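PDB 5FLG: 6-carboxyhexanoate--coa ligase from Bacillus subtilis, which belongs to the 6-carboxyhexanoate--CoA ligase family and is modelled with phosphoaminophosphonic acid-adenylate ester, magnesium and pimelic acid bound. Local coordinates for residues V69-P78 with K247-H258. Residues are numbered along the deposited sequence; the frame is centred on the assembly and turned at random.
Sequences VHESIKTIQP and KQPILIEWEEDH
Lys-74 and Ile-76 pair with strand 250-252 through a ladder of four backbone hydrogen bonds, a compact example of parallel beta pairing between parts of a chain distant in sequence. Lys-74 N donates to Pro-249 O and Lys-74 O accepts from Leu-251 N; Ile-76 repeats the pattern with Leu-251 O and Glu-253 N. The first rung is the longest, Lys-74 N to Pro-249 O at 3.3 Å, and the last the shortest, Glu-253 N to Ile-76 O at 2.8 Å. Between them, CA-H...O contacts from Ile-250, Ile-252 and Thr-75 line the seam.

Apolar contacts divide between the two faces of the sheet. On the face bearing Leu-251, Ile-73 CG2 lies 3.7 Å from Leu-251 CG. The other branch of Ile-73 reaches back, and Ile-73 CD1 meets Pro-249 CB at 3.6 Å. In Thr-75, chi1 of -66° sets OG1 beside the backbone N and the methyl CG2 anti to it, against Glu-253 (Thr-75 CG2 to Glu-253 CB 3.5 Å). On the other face, CG1 of Ile-76 sits between its own backbone N and carbonyl carbon (chi1 58°), and from there CG1 and CD1 both touch Ile-250 CG2 and Ile-252 CD1. Beyond the strands, Pro-78 CD rests on Ile-252 CG2 (3.7 Å) and Trp-254 CB (3.8 Å), and Val-69 CG1 meets the ring of Pro-249 at the other end.

Among charged groups, Glu-71 OE1 forms a salt bridge with Arg-149, which also donates to Lys-247 O. Strand 250-252 is central in a three-stranded parallel sheet, with strand 150-151 on its other side; Trp-254 meets Trp-160 of helix 154-164 edge-to-face. Backbone bonds thus fix the register, while branched aliphatic groups and prolines join the C-terminal strand to the segment following strand 61-68.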
ATOM      1  N   VAL A  69       9.624  11.608  -3.313  1.00 33.43           N
ATOM      2  CA  VAL A  69      10.356  12.345  -2.295  1.00 35.82           C
ATOM      3  C   VAL A  69      10.691  13.753  -2.780  1.00 38.51           C
ATOM      4  O   VAL A  69      11.334  13.930  -3.812  1.00 30.07           O
ATOM      5  CB  VAL A  69      11.627  11.585  -1.909  1.00 36.51           C
ATOM      6  CG1 VAL A  69      12.397  12.325  -0.827  1.00 39.67           C
ATOM      7  CG2 VAL A  69      11.234  10.204  -1.423  1.00 35.84           C
ATOM      8  N   HIS A  70      10.342  14.751  -1.968  1.00 34.72           N
ATOM      9  CA  HIS A  70      10.581  16.126  -2.360  1.00 39.13           C
ATOM     10  C   HIS A  70      11.878  16.698  -1.798  1.00 38.36           C
ATOM     11  O   HIS A  70      12.474  17.556  -2.409  1.00 44.35           O
ATOM     12  CB  HIS A  70       9.385  17.002  -1.981  1.00 46.40           C
ATOM     13  CG  HIS A  70       8.135  16.639  -2.717  1.00 50.28           C
ATOM     14  ND1 HIS A  70       7.962  16.901  -4.060  1.00 50.84           N
ATOM     15  CD2 HIS A  70       7.061  15.903  -2.338  1.00 56.55           C
ATOM     16  CE1 HIS A  70       6.815  16.381  -4.465  1.00 55.89           C
ATOM     17  NE2 HIS A  70       6.252  15.766  -3.441  1.00 54.45           N
ATOM     18  N   GLU A  71      12.377  16.138  -0.710  1.00 40.47           N
ATOM     19  CA  GLU A  71      13.617  16.608  -0.096  1.00 41.54           C
ATOM     20  C   GLU A  71      14.762  16.158  -0.990  1.00 43.92           C
ATOM     21  O   GLU A  71      14.664  15.119  -1.674  1.00 35.50           O
ATOM     22  CB  GLU A  71      13.770  16.022   1.315  1.00 49.03           C
ATOM     23  CG  GLU A  71      12.668  16.419   2.315  1.00 52.29           C
ATOM     24  CD  GLU A  71      11.303  15.783   2.043  1.00 61.11           C
ATOM     25  OE1 GLU A  71      11.229  14.610   1.595  1.00 57.04           O
ATOM     26  OE2 GLU A  71      10.284  16.483   2.229  1.00 68.94           O
ATOM     27  N   SER A  72      15.846  16.919  -1.017  1.00 38.72           N
ATOM     28  CA  SER A  72      16.972  16.549  -1.876  1.00 43.64           C
ATOM     29  C   SER A  72      17.761  15.403  -1.232  1.00 38.76           C
ATOM     30  O   SER A  72      17.822  15.303  -0.004  1.00 30.58           O
ATOM     31  CB  SER A  72      17.893  17.748  -2.111  1.00 51.80           C
ATOM     32  OG  SER A  72      18.299  18.249  -0.856  1.00 55.69           O
ATOM     33  N   ILE A  73      18.230  14.474  -2.074  1.00 31.96           N
ATOM     34  CA  ILE A  73      18.867  13.257  -1.620  1.00 32.37           C
ATOM     35  C   ILE A  73      20.283  13.552  -1.226  1.00 29.60           C
ATOM     36  O   ILE A  73      20.989  14.246  -1.908  1.00 32.78           O
ATOM     37  CB  ILE A  73      18.948  12.201  -2.758  1.00 38.24           C
ATOM     38  CG1 ILE A  73      17.605  12.060  -3.461  1.00 38.24           C
ATOM     39  CG2 ILE A  73      19.387  10.852  -2.222  1.00 44.03           C
ATOM     40  CD1 ILE A  73      16.445  11.803  -2.545  1.00 37.24           C
ATOM     41  N   LYS A  74      20.748  12.883  -0.203  1.00 30.38           N
ATOM     42  CA  LYS A  74      22.110  13.010   0.219  1.00 33.35           C
ATOM     43  C   LYS A  74      22.723  11.650   0.055  1.00 29.77           C
ATOM     44  O   LYS A  74      22.153  10.659   0.533  1.00 32.76           O
ATOM     45  CB  LYS A  74      22.156  13.401   1.691  1.00 32.52           C
ATOM     46  CG  LYS A  74      23.546  13.305   2.290  1.00 37.24           C
ATOM     47  CD  LYS A  74      24.538  14.163   1.523  1.00 39.66           C
ATOM     48  CE  LYS A  74      25.893  14.141   2.209  1.00 43.72           C
ATOM     49  NZ  LYS A  74      26.631  15.424   2.012  1.00 41.78           N
ATOM     50  N   THR A  75      23.983  11.646  -0.346  1.00 28.01           N
ATOM     51  CA  THR A  75      24.713  10.409  -0.570  1.00 35.69           C
ATOM     52  C   THR A  75      25.844  10.347   0.415  1.00 31.07           C
ATOM     53  O   THR A  75      26.632  11.245   0.449  1.00 32.27           O
ATOM     54  CB  THR A  75      25.253  10.380  -2.025  1.00 34.35           C
ATOM     55  OG1 THR A  75      24.144  10.308  -2.910  1.00 33.70           O
ATOM     56  CG2 THR A  75      26.146   9.224  -2.273  1.00 37.27           C
ATOM     57  N   ILE A  76      25.993   9.209   1.084  1.00 27.31           N
ATOM     58  CA  ILE A  76      27.044   8.962   2.051  1.00 27.16           C
ATOM     59  C   ILE A  76      27.715   7.631   1.822  1.00 29.96           C
ATOM     60  O   ILE A  76      27.185   6.758   1.116  1.00 32.82           O
ATOM     61  CB  ILE A  76      26.504   8.952   3.484  1.00 30.21           C
ATOM     62  CG1 ILE A  76      25.429   7.898   3.643  1.00 32.04           C
ATOM     63  CG2 ILE A  76      25.960  10.321   3.887  1.00 36.04           C
ATOM     64  CD1 ILE A  76      24.994   7.672   5.068  1.00 28.79           C
ATOM     65  N   GLN A  77      28.914   7.507   2.369  1.00 28.25           N
ATOM     66  CA  GLN A  77      29.624   6.251   2.492  1.00 31.82           C
ATOM     67  C   GLN A  77      29.034   5.330   3.538  1.00 33.04           C
ATOM     68  O   GLN A  77      28.407   5.788   4.478  1.00 27.42           O
ATOM     69  CB  GLN A  77      31.077   6.492   2.898  1.00 37.10           C
ATOM     70  CG  GLN A  77      31.868   7.318   1.910  1.00 39.97           C
ATOM     71  CD  GLN A  77      32.410   6.495   0.760  1.00 45.47           C
ATOM     72  OE1 GLN A  77      32.282   6.902  -0.374  1.00 54.96           O
ATOM     73  NE2 GLN A  77      33.046   5.348   1.050  1.00 43.79           N
ATOM     74  N   PRO A  78      29.100   4.009   3.282  1.00 30.34           N
ATOM     75  CA  PRO A  78      28.771   3.063   4.318  1.00 29.98           C
ATOM     76  C   PRO A  78      29.788   3.183   5.431  1.00 30.15           C
ATOM     77  O   PRO A  78      30.926   3.557   5.202  1.00 27.01           O
ATOM     78  CB  PRO A  78      28.874   1.698   3.615  1.00 30.65           C
ATOM     79  CG  PRO A  78      29.887   1.928   2.544  1.00 29.96           C
ATOM     80  CD  PRO A  78      29.682   3.357   2.086  1.00 31.20           C
ATOM     81  N   LYS A 247      12.151  10.533   7.548  1.00 35.35           N
ATOM     82  CA  LYS A 247      11.935  11.364   6.355  1.00 40.20           C
ATOM     83  C   LYS A 247      13.170  11.802   5.551  1.00 38.32           C
ATOM     84  O   LYS A 247      13.048  12.238   4.398  1.00 46.42           O
ATOM     85  CB  LYS A 247      11.115  12.587   6.720  1.00 45.28           C
ATOM     86  CG  LYS A 247       9.728  12.230   7.232  1.00 50.73           C
ATOM     87  CD  LYS A 247       8.917  11.522   6.155  1.00 57.54           C
ATOM     88  CE  LYS A 247       7.489  12.039   6.091  1.00 64.31           C
ATOM     89  NZ  LYS A 247       6.655  11.390   7.134  1.00 65.66           N
ATOM     90  N   GLN A 248      14.354  11.676   6.129  1.00 37.53           N
ATOM     91  CA  GLN A 248      15.553  12.200   5.484  1.00 40.65           C
ATOM     92  C   GLN A 248      16.123  11.186   4.471  1.00 35.72           C
ATOM     93  O   GLN A 248      16.396  10.055   4.824  1.00 36.07           O
ATOM     94  CB  GLN A 248      16.582  12.527   6.544  1.00 43.71           C
ATOM     95  CG  GLN A 248      17.819  13.240   6.036  1.00 52.60           C
ATOM     96  CD  GLN A 248      19.054  12.845   6.836  1.00 57.52           C
ATOM     97  OE1 GLN A 248      19.152  11.711   7.326  1.00 54.16           O
ATOM     98  NE2 GLN A 248      19.994  13.777   6.987  1.00 65.37           N
ATOM     99  N   PRO A 249      16.197  11.571   3.195  1.00 31.83           N
ATOM    100  CA  PRO A 249      16.521  10.554   2.201  1.00 32.97           C
ATOM    101  C   PRO A 249      18.018  10.373   2.022  1.00 31.36           C
ATOM    102  O   PRO A 249      18.765  11.338   1.921  1.00 35.03           O
ATOM    103  CB  PRO A 249      15.861  11.066   0.918  1.00 35.65           C
ATOM    104  CG  PRO A 249      15.637  12.520   1.123  1.00 35.55           C
ATOM    105  CD  PRO A 249      15.623  12.791   2.598  1.00 32.96           C
ATOM    106  N   ILE A 250      18.450   9.121   2.039  1.00 29.54           N
ATOM    107  CA  ILE A 250      19.838   8.773   2.039  1.00 29.60           C
ATOM    108  C   ILE A 250      20.069   7.696   0.975  1.00 32.56           C
ATOM    109  O   ILE A 250      19.339   6.711   0.911  1.00 28.57           O
ATOM    110  CB  ILE A 250      20.237   8.227   3.399  1.00 31.28           C
ATOM    111  CG1 ILE A 250      20.168   9.348   4.463  1.00 37.99           C
ATOM    112  CG2 ILE A 250      21.644   7.686   3.352  1.00 29.49           C
ATOM    113  CD1 ILE A 250      21.393  10.228   4.477  1.00 35.54           C
ATOM    114  N   LEU A 251      21.067   7.908   0.134  1.00 30.75           N
ATOM    115  CA  LEU A 251      21.609   6.830  -0.693  1.00 33.19           C
ATOM    116  C   LEU A 251      23.017   6.508  -0.255  1.00 30.06           C
ATOM    117  O   LEU A 251      23.796   7.408   0.055  1.00 29.80           O
ATOM    118  CB  LEU A 251      21.634   7.227  -2.158  1.00 30.90           C
ATOM    119  CG  LEU A 251      20.285   7.298  -2.844  1.00 33.49           C
ATOM    120  CD1 LEU A 251      20.448   7.822  -4.271  1.00 37.30           C
ATOM    121  CD2 LEU A 251      19.579   5.951  -2.846  1.00 34.24           C
ATOM    122  N   ILE A 252      23.337   5.222  -0.190  1.00 26.21           N
ATOM    123  CA  ILE A 252      24.682   4.804   0.114  1.00 25.42           C
ATOM    124  C   ILE A 252      25.479   4.678  -1.203  1.00 29.68           C
ATOM    125  O   ILE A 252      25.039   4.048  -2.159  1.00 33.58           O
ATOM    126  CB  ILE A 252      24.689   3.468   0.837  1.00 28.98           C
ATOM    127  CG1 ILE A 252      23.788   3.519   2.058  1.00 29.43           C
ATOM    128  CG2 ILE A 252      26.103   3.081   1.188  1.00 29.68           C
ATOM    129  CD1 ILE A 252      24.242   4.516   3.107  1.00 29.32           C
ATOM    130  N   GLU A 253      26.660   5.266  -1.251  1.00 35.18           N
ATOM    131  CA  GLU A 253      27.558   5.043  -2.363  1.00 35.73           C
ATOM    132  C   GLU A 253      28.938   4.886  -1.807  1.00 39.79           C
ATOM    133  O   GLU A 253      29.492   5.817  -1.213  1.00 34.46           O
ATOM    134  CB  GLU A 253      27.535   6.195  -3.358  1.00 42.55           C
ATOM    135  CG  GLU A 253      28.261   5.840  -4.648  1.00 54.63           C
ATOM    136  CD  GLU A 253      28.688   7.046  -5.465  1.00 63.94           C
ATOM    137  OE1 GLU A 253      27.893   8.009  -5.587  1.00 66.54           O
ATOM    138  OE2 GLU A 253      29.806   6.989  -6.036  1.00 72.28           O
ATOM    139  N   TRP A 254      29.474   3.682  -1.938  1.00 30.92           N
ATOM    140  CA  TRP A 254      30.833   3.448  -1.516  1.00 33.06           C
ATOM    141  C   TRP A 254      31.806   3.856  -2.618  1.00 36.89           C
ATOM    142  O   TRP A 254      31.572   3.569  -3.777  1.00 33.42           O
ATOM    143  CB  TRP A 254      31.002   2.009  -1.186  1.00 34.11           C
ATOM    144  CG  TRP A 254      32.410   1.602  -1.043  1.00 39.54           C
ATOM    145  CD1 TRP A 254      33.211   1.832   0.021  1.00 42.40           C
ATOM    146  CD2 TRP A 254      33.178   0.842  -1.976  1.00 44.90           C
ATOM    147  NE1 TRP A 254      34.442   1.271  -0.192  1.00 47.74           N
ATOM    148  CE2 TRP A 254      34.439   0.637  -1.405  1.00 46.30           C
ATOM    149  CE3 TRP A 254      32.900   0.270  -3.222  1.00 48.45           C
ATOM    150  CZ2 TRP A 254      35.421  -0.133  -2.017  1.00 42.93           C
ATOM    151  CZ3 TRP A 254      33.890  -0.468  -3.844  1.00 48.48           C
ATOM    152  CH2 TRP A 254      35.144  -0.638  -3.248  1.00 47.44           C
ATOM    153  N   GLU A 255      32.778   4.688  -2.275  1.00 37.00           N
ATOM    154  CA  GLU A 255      33.775   5.172  -3.240  1.00 43.21           C
ATOM    155  C   GLU A 255      34.976   4.269  -3.250  1.00 42.91           C
ATOM    156  O   GLU A 255      35.782   4.281  -2.313  1.00 41.20           O
ATOM    157  CB  GLU A 255      34.247   6.582  -2.860  1.00 53.28           C
ATOM    158  CG  GLU A 255      33.115   7.578  -2.686  1.00 54.26           C
ATOM    159  CD  GLU A 255      32.843   8.386  -3.933  1.00 65.57           C
ATOM    160  OE1 GLU A 255      33.798   8.998  -4.460  1.00 76.25           O
ATOM    161  OE2 GLU A 255      31.668   8.445  -4.360  1.00 76.53           O
ATOM    162  N   GLU A 256      35.087   3.478  -4.299  1.00 51.82           N
ATOM    163  CA  GLU A 256      36.193   2.578  -4.460  1.00 55.77           C
ATOM    164  C   GLU A 256      37.433   3.434  -4.504  1.00 52.53           C
ATOM    165  O   GLU A 256      38.462   3.076  -3.998  1.00 47.99           O
ATOM    166  CB  GLU A 256      36.021   1.782  -5.750  1.00 65.11           C
ATOM    167  CG  GLU A 256      37.306   1.298  -6.385  1.00 74.86           C
ATOM    168  CD  GLU A 256      37.124   0.063  -7.245  1.00 87.66           C
ATOM    169  OE1 GLU A 256      36.439  -0.883  -6.804  1.00 94.30           O
ATOM    170  OE2 GLU A 256      37.681   0.041  -8.353  1.00 90.22           O
ATOM    171  N   ASP A 257      37.287   4.587  -5.115  1.00 53.36           N
ATOM    172  CA  ASP A 257      38.382   5.456  -5.386  1.00 73.50           C
ATOM    173  C   ASP A 257      39.085   5.835  -4.091  1.00 80.74           C
ATOM    174  O   ASP A 257      40.294   5.890  -4.105  1.00 90.75           O
ATOM    175  CB  ASP A 257      37.960   6.654  -6.256  1.00 68.94           C
ATOM    176  CG  ASP A 257      37.836   6.275  -7.732  1.00 78.16           C
ATOM    177  OD1 ASP A 257      38.447   5.274  -8.149  1.00 77.39           O
ATOM    178  OD2 ASP A 257      37.118   6.958  -8.477  1.00 81.90           O
ATOM    179  N   HIS A 258      38.366   6.001  -2.973  1.00 71.26           N
ATOM    180  CA  HIS A 258      39.004   6.384  -1.731  1.00 68.01           C
ATOM    181  C   HIS A 258      39.714   5.171  -1.124  1.00 71.99           C
ATOM    182  O   HIS A 258      39.732   4.956   0.077  1.00 69.15           O
ATOM    183  CB  HIS A 258      37.956   6.812  -0.712  1.00 59.08           C
ATOM    184  CG  HIS A 258      37.199   8.028  -1.071  1.00 64.43           C
ATOM    185  ND1 HIS A 258      36.396   8.680  -0.168  1.00 69.61           N
ATOM    186  CD2 HIS A 258      37.103   8.714  -2.225  1.00 62.89           C
ATOM    187  CE1 HIS A 258      35.826   9.711  -0.756  1.00 66.58           C
ATOM    188  NE2 HIS A 258      36.242   9.753  -2.006  1.00 67.21           N
TER